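PDB 4RSX: type III effector HopA1 from Pseudomonas syringae pv. tomato str. DC3000, which is a type III secretion effector, probably delivered into plant cells, whose molecular activity is not established. Local coordinates for residues A[50-55]-A[123-128]. Sequence-based numbering, arbitrary orientation.
Sequences EFLHTL and ATQLTR
Phe51 and Thr124 face each other across the contact, their CA atoms 5.3 Å apart. Thr124 OG1 lies at the edge of the Phe51 ring, near its plane, 3.4 Å from Phe51 CD1. The phenyl group extends with CG anti to the backbone N (chi1 -174°), which carries CE1 past Thr124 to the Ala123 methyl, CE1 to CB 4.0 Å, and to the hydroxyl of Thr127. That hydroxyl is committed to its own helix, donating to Ala123 O from above the carbonyl plane. Segments 50-55 and 123-128, on helices 45-58 and 123-136, run nearly parallel, their axes 9.6 Å apart at closest and 14° from parallel, packed side by side on one face of the antiparallel sheet of this alpha/beta fold; on the sheet side, Phe51 and Thr127 both touch Val145 of strand 140-146. Thr54 faces the partner helix. Its OG1 donates to Glu50 O (2.7 Å), while Thr54 N reaches the same oxygen from the opposite face of the carbonyl plane. Thr124 CG2 packs against this hydroxyl, and Thr54 CG2 sits 3.6 Å above the centre of the Arg128 guanidinium, covering one face. At the exposed margin a water accepts from Thr124 OG1 (2.7 Å) and donates to Glu50 OE1, bridging the segments.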
ATOM      1  N   GLU A  50      -3.385 -12.963 -18.581  1.00 20.43           N
ATOM      2  CA  GLU A  50      -3.184 -11.688 -19.272  1.00 22.81           C
ATOM      3  C   GLU A  50      -2.335 -10.753 -18.393  1.00 21.65           C
ATOM      4  O   GLU A  50      -1.478 -10.007 -18.885  1.00 20.62           O
ATOM      5  CB  GLU A  50      -4.548 -11.048 -19.605  1.00 22.39           C
ATOM      6  CG  GLU A  50      -4.468  -9.689 -20.324  1.00 29.83           C
ATOM      7  CD  GLU A  50      -5.802  -8.922 -20.318  1.00 39.53           C
ATOM      8  OE1 GLU A  50      -6.771  -9.394 -19.679  1.00 39.66           O
ATOM      9  OE2 GLU A  50      -5.882  -7.837 -20.945  1.00 45.54           O
ATOM     10  N   PHE A  51      -2.567 -10.821 -17.087  1.00 16.06           N
ATOM     11  CA  PHE A  51      -1.819 -10.004 -16.140  1.00 17.74           C
ATOM     12  C   PHE A  51      -0.325 -10.355 -16.185  1.00 19.10           C
ATOM     13  O   PHE A  51       0.527  -9.481 -16.368  1.00 18.41           O
ATOM     14  CB  PHE A  51      -2.379 -10.189 -14.724  1.00 16.96           C
ATOM     15  CG  PHE A  51      -1.764  -9.273 -13.714  1.00 16.11           C
ATOM     16  CD1 PHE A  51      -2.316  -8.018 -13.475  1.00 15.47           C
ATOM     17  CD2 PHE A  51      -0.623  -9.646 -13.020  1.00 17.09           C
ATOM     18  CE1 PHE A  51      -1.742  -7.154 -12.557  1.00 16.90           C
ATOM     19  CE2 PHE A  51      -0.044  -8.784 -12.090  1.00 18.10           C
ATOM     20  CZ  PHE A  51      -0.599  -7.536 -11.863  1.00 16.96           C
ATOM     21  N   LEU A  52      -0.005 -11.638 -16.032  1.00 20.71           N
ATOM     22  CA  LEU A  52       1.392 -12.077 -16.102  1.00 19.10           C
ATOM     23  C   LEU A  52       2.027 -11.718 -17.440  1.00 19.45           C
ATOM     24  O   LEU A  52       3.170 -11.262 -17.492  1.00 16.42           O
ATOM     25  CB  LEU A  52       1.507 -13.580 -15.843  1.00 17.44           C
ATOM     26  CG  LEU A  52       1.037 -13.982 -14.453  1.00 18.52           C
ATOM     27  CD1 LEU A  52       1.278 -15.447 -14.220  1.00 22.62           C
ATOM     28  CD2 LEU A  52       1.745 -13.138 -13.401  1.00 18.12           C
ATOM     29  N   HIS A  53       1.286 -11.901 -18.528  1.00 25.48           N
ATOM     30  CA  HIS A  53       1.847 -11.583 -19.840  1.00 29.51           C
ATOM     31  C   HIS A  53       2.122 -10.091 -20.007  1.00 23.94           C
ATOM     32  O   HIS A  53       3.025  -9.699 -20.748  1.00 26.53           O
ATOM     33  CB  HIS A  53       0.983 -12.149 -20.980  1.00 29.24           C
ATOM     34  CG  HIS A  53       1.301 -13.578 -21.298  1.00 45.71           C
ATOM     35  ND1 HIS A  53       2.291 -13.938 -22.189  1.00 52.06           N
ATOM     36  CD2 HIS A  53       0.792 -14.737 -20.810  1.00 47.83           C
ATOM     37  CE1 HIS A  53       2.366 -15.258 -22.249  1.00 60.43           C
ATOM     38  NE2 HIS A  53       1.468 -15.765 -21.423  1.00 54.34           N
ATOM     39  N   THR A  54       1.360  -9.265 -19.300  1.00 18.04           N
ATOM     40  CA  THR A  54       1.537  -7.819 -19.387  1.00 21.70           C
ATOM     41  C   THR A  54       2.776  -7.405 -18.617  1.00 20.20           C
ATOM     42  O   THR A  54       3.531  -6.549 -19.073  1.00 21.08           O
ATOM     43  CB  THR A  54       0.324  -7.089 -18.815  1.00 22.90           C
ATOM     44  OG1 THR A  54      -0.829  -7.436 -19.592  1.00 26.97           O
ATOM     45  CG2 THR A  54       0.534  -5.573 -18.853  1.00 21.67           C
ATOM     46  N   LEU A  55       2.965  -8.012 -17.445  1.00 17.89           N
ATOM     47  CA  LEU A  55       4.179  -7.806 -16.659  1.00 23.07           C
ATOM     48  C   LEU A  55       5.410  -8.040 -17.543  1.00 24.26           C
ATOM     49  O   LEU A  55       6.288  -7.178 -17.630  1.00 20.26           O
ATOM     50  CB  LEU A  55       4.213  -8.737 -15.441  1.00 19.40           C
ATOM     51  CG  LEU A  55       3.251  -8.487 -14.274  1.00 21.15           C
ATOM     52  CD1 LEU A  55       3.556  -9.419 -13.094  1.00 20.01           C
ATOM     53  CD2 LEU A  55       3.292  -7.029 -13.824  1.00 18.66           C
ATOM     54  N   ALA A 123      -7.068  -4.760 -12.943  1.00 10.75           N
ATOM     55  CA  ALA A 123      -5.699  -4.757 -12.408  1.00 11.10           C
ATOM     56  C   ALA A 123      -4.638  -4.543 -13.484  1.00 13.44           C
ATOM     57  O   ALA A 123      -3.709  -3.745 -13.303  1.00 15.17           O
ATOM     58  CB  ALA A 123      -5.422  -6.023 -11.624  1.00  7.46           C
ATOM     59  N   THR A 124      -4.786  -5.235 -14.609  1.00 12.67           N
ATOM     60  CA  THR A 124      -3.828  -5.139 -15.701  1.00 11.57           C
ATOM     61  C   THR A 124      -3.741  -3.709 -16.228  1.00 12.16           C
ATOM     62  O   THR A 124      -2.648  -3.160 -16.396  1.00 15.21           O
ATOM     63  CB  THR A 124      -4.190  -6.129 -16.832  1.00 14.79           C
ATOM     64  OG1 THR A 124      -4.045  -7.469 -16.343  1.00 14.09           O
ATOM     65  CG2 THR A 124      -3.279  -5.956 -18.017  1.00 16.39           C
ATOM     66  N   GLN A 125      -4.895  -3.108 -16.487  1.00 18.04           N
ATOM     67  CA  GLN A 125      -4.949  -1.713 -16.908  1.00 22.13           C
ATOM     68  C   GLN A 125      -4.270  -0.798 -15.891  1.00 16.99           C
ATOM     69  O   GLN A 125      -3.507   0.096 -16.269  1.00 16.14           O
ATOM     70  CB  GLN A 125      -6.402  -1.262 -17.109  1.00 20.74           C
ATOM     71  CG  GLN A 125      -7.019  -1.667 -18.431  1.00 31.39           C
ATOM     72  CD  GLN A 125      -8.215  -0.797 -18.803  1.00 32.85           C
ATOM     73  OE1 GLN A 125      -9.301  -1.303 -19.088  1.00 43.85           O
ATOM     74  NE2 GLN A 125      -8.011   0.515 -18.818  1.00 28.96           N
ATOM     75  N   LEU A 126      -4.558  -1.000 -14.607  1.00 13.26           N
ATOM     76  CA  LEU A 126      -3.933  -0.170 -13.574  1.00 13.88           C
ATOM     77  C   LEU A 126      -2.419  -0.329 -13.618  1.00 15.89           C
ATOM     78  O   LEU A 126      -1.678   0.665 -13.526  1.00 14.84           O
ATOM     79  CB  LEU A 126      -4.456  -0.533 -12.184  1.00 12.64           C
ATOM     80  CG  LEU A 126      -3.772   0.160 -11.000  1.00  9.02           C
ATOM     81  CD1 LEU A 126      -3.892   1.660 -11.142  1.00 11.34           C
ATOM     82  CD2 LEU A 126      -4.388  -0.287  -9.689  1.00  6.54           C
ATOM     83  N   THR A 127      -1.962  -1.573 -13.784  1.00 13.80           N
ATOM     84  CA  THR A 127      -0.527  -1.853 -13.748  1.00 15.84           C
ATOM     85  C   THR A 127       0.184  -1.109 -14.880  1.00 16.63           C
ATOM     86  O   THR A 127       1.256  -0.530 -14.682  1.00 13.69           O
ATOM     87  CB  THR A 127      -0.247  -3.367 -13.812  1.00 16.40           C
ATOM     88  OG1 THR A 127      -0.778  -3.981 -12.632  1.00 18.28           O
ATOM     89  CG2 THR A 127       1.251  -3.642 -13.868  1.00 13.00           C
ATOM     90  N   ARG A 128      -0.442  -1.103 -16.054  1.00 14.11           N
ATOM     91  CA  ARG A 128       0.060  -0.355 -17.200  1.00 16.71           C
ATOM     92  C   ARG A 128       0.164   1.130 -16.885  1.00 17.35           C
ATOM     93  O   ARG A 128       1.169   1.768 -17.192  1.00 16.35           O
ATOM     94  CB  ARG A 128      -0.878  -0.542 -18.399  1.00 17.50           C
ATOM     95  CG  ARG A 128      -0.914  -1.958 -18.968  1.00 24.64           C
ATOM     96  CD  ARG A 128      -1.558  -1.967 -20.363  1.00 29.51           C
ATOM     97  NE  ARG A 128      -1.892  -3.324 -20.790  1.00 40.47           N
ATOM     98  CZ  ARG A 128      -1.195  -4.022 -21.686  1.00 50.06           C
ATOM     99  NH1 ARG A 128      -0.125  -3.482 -22.266  1.00 39.24           N
ATOM    100  NH2 ARG A 128      -1.575  -5.258 -22.008  1.00 48.58           N
TER
HETATM  101  O   HOH W   1      -6.066  -9.127 -16.795  1.00 17.08           O